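PDB 1VKC: putative acetyl transferase from Pyrococcus furiosus, which is a putative acetyltransferase of the GNAT family that probably transfers acyl groups, most likely acetyl. Local coordinates for residues K62-L67 with G75-C80. Residues are numbered along the deposited sequence; the frame is centred on the assembly and turned at random.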
# COMPACT_ATOMS: atom_id res chain seq x y z
N LYS A 62 -21.75 -0.05 -11.27
CA LYS A 62 -22.02 1.30 -10.79
C LYS A 62 -21.06 1.63 -9.67
O LYS A 62 -20.84 0.83 -8.77
CB LYS A 62 -23.45 1.41 -10.26
CG LYS A 62 -23.84 2.74 -9.68
CD LYS A 62 -23.98 3.81 -10.74
CE LYS A 62 -24.43 5.12 -10.14
NZ LYS A 62 -24.59 6.17 -11.19
N PHE A 63 -20.47 2.81 -9.74
CA PHE A 63 -19.62 3.31 -8.69
C PHE A 63 -20.23 4.55 -8.12
O PHE A 63 -20.72 5.41 -8.86
CB PHE A 63 -18.26 3.68 -9.26
CG PHE A 63 -17.44 2.51 -9.70
CD1 PHE A 63 -16.57 1.88 -8.82
CD2 PHE A 63 -17.45 2.10 -11.02
CE1 PHE A 63 -15.78 0.83 -9.23
CE2 PHE A 63 -16.67 1.05 -11.44
CZ PHE A 63 -15.82 0.41 -10.54
N PHE A 64 -20.21 4.67 -6.79
CA PHE A 64 -20.41 5.97 -6.12
C PHE A 64 -19.13 6.35 -5.39
O PHE A 64 -18.46 5.49 -4.83
CB PHE A 64 -21.55 5.92 -5.11
CG PHE A 64 -22.90 5.78 -5.74
CD1 PHE A 64 -23.54 6.89 -6.29
CD2 PHE A 64 -23.54 4.55 -5.77
CE1 PHE A 64 -24.83 6.77 -6.86
CE2 PHE A 64 -24.81 4.42 -6.34
CZ PHE A 64 -25.45 5.55 -6.88
N VAL A 65 -18.81 7.64 -5.38
CA VAL A 65 -17.67 8.12 -4.62
C VAL A 65 -18.08 9.20 -3.63
O VAL A 65 -19.04 9.95 -3.87
CB VAL A 65 -16.53 8.64 -5.55
CG1 VAL A 65 -15.95 7.49 -6.37
CG2 VAL A 65 -17.01 9.77 -6.46
N ALA A 66 -17.34 9.26 -2.52
CA ALA A 66 -17.46 10.33 -1.55
C ALA A 66 -16.30 11.28 -1.82
O ALA A 66 -15.14 10.85 -1.86
CB ALA A 66 -17.36 9.79 -0.14
N LEU A 67 -16.61 12.56 -2.04
CA LEU A 67 -15.60 13.56 -2.42
C LEU A 67 -15.60 14.68 -1.41
O LEU A 67 -16.66 15.19 -1.07
CB LEU A 67 -15.91 14.13 -3.80
CG LEU A 67 -15.92 13.17 -4.99
CD1 LEU A 67 -16.25 13.93 -6.26
CD2 LEU A 67 -14.59 12.44 -5.13
N GLY A 75 -13.76 7.89 -0.43
CA GLY A 75 -14.18 6.50 -0.40
C GLY A 75 -15.08 6.18 -1.56
O GLY A 75 -15.50 7.07 -2.28
N HIS A 76 -15.40 4.91 -1.73
CA HIS A 76 -16.25 4.50 -2.84
C HIS A 76 -17.01 3.24 -2.51
O HIS A 76 -16.66 2.50 -1.57
CB HIS A 76 -15.40 4.28 -4.10
CG HIS A 76 -14.52 3.07 -4.02
ND1 HIS A 76 -14.93 1.83 -4.46
CD2 HIS A 76 -13.29 2.89 -3.49
CE1 HIS A 76 -13.98 0.95 -4.22
NE2 HIS A 76 -12.98 1.56 -3.62
N VAL A 77 -18.05 2.98 -3.30
CA VAL A 77 -18.70 1.69 -3.34
C VAL A 77 -18.79 1.23 -4.79
O VAL A 77 -19.02 2.04 -5.69
CB VAL A 77 -20.07 1.70 -2.62
CG1 VAL A 77 -20.99 2.79 -3.15
CG2 VAL A 77 -20.72 0.34 -2.73
N TRP A 78 -18.53 -0.07 -5.01
CA TRP A 78 -18.59 -0.68 -6.35
C TRP A 78 -19.73 -1.68 -6.34
O TRP A 78 -19.70 -2.63 -5.60
CB TRP A 78 -17.22 -1.33 -6.67
CG TRP A 78 -17.09 -2.04 -8.01
CD1 TRP A 78 -18.01 -2.09 -9.02
CD2 TRP A 78 -15.95 -2.77 -8.47
NE1 TRP A 78 -17.52 -2.84 -10.06
CE2 TRP A 78 -16.25 -3.26 -9.76
CE3 TRP A 78 -14.69 -3.07 -7.92
CZ2 TRP A 78 -15.34 -4.03 -10.52
CZ3 TRP A 78 -13.78 -3.84 -8.67
CH2 TRP A 78 -14.12 -4.31 -9.95
N ILE A 79 -20.74 -1.43 -7.19
CA ILE A 79 -21.93 -2.26 -7.30
C ILE A 79 -21.99 -2.95 -8.66
O ILE A 79 -21.69 -2.32 -9.69
CB ILE A 79 -23.21 -1.40 -7.19
CG1 ILE A 79 -23.13 -0.42 -6.04
CG2 ILE A 79 -24.46 -2.30 -7.06
CD1 ILE A 79 -24.02 0.75 -6.22
N CYS A 80 -22.39 -4.22 -8.64
CA CYS A 80 -22.65 -5.01 -9.84
C CYS A 80 -24.06 -5.60 -9.80
O CYS A 80 -24.39 -6.36 -8.88
CB CYS A 80 -21.66 -6.18 -9.92
SG CYS A 80 -21.75 -7.16 -11.43
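Segments 62-67 and 75-80 belong to strands 60-68 and 73-83, a beta hairpin in the mixed sheet of a GNAT-family fold; the axes of the segments run at 170°, nearly antiparallel. Hydrogen-bonded pairs K62-I79, F64-V77 and A66-G75 alternate with non-hydrogen-bonded pairs F63-W78 and V65-H76. Five backbone bonds define this register. Two are nearly straight: A66 N to G75 O at 2.9 Å, although its donor stands above the carbonyl plane, and I79 N to K62 O at 2.8 Å, nearly along the C=O axis. Between the bonded pairs, CA-H...O contacts supplement the backbone bonds, among them H76 CA to F64 O at 3.1 Å.

On the face carrying F63, V65, H76 and W78, the F63 ring makes an offset stack on the five-membered ring of W78, with centroids 4.2 Å apart and planes 25° from parallel. The touching atoms are F63 CE1 and W78 CG, 3.4 Å apart, while F63 CZ lies over the pyrrole. F63 CG is anti to its carbonyl carbon and W78 CG anti to its backbone N, torsions that send the two side chains out alongside each other, so that the rings overlap. I20 and I23 of helix 20-31 pack on F63, and F52 and Y95 meet W78. H76, whose CG takes the crowded position between N and C, directs NE2 to a hydrogen bond with E98 OE2, while its CB packs 4.0 Å from V65 CG1.

The face of K62, F64, A66, V77 and I79 holds apolar contacts: F64 CB rests against V77 CG1 at 3.7 Å, and I79 CD1 reaches the edge of the F64 ring. Helix 108-122 lies over this side, with K115 touching F64 and A116 touching I79. K62 turns away at chi2 (71°), and its NZ forms a salt bridge with D15 OD2.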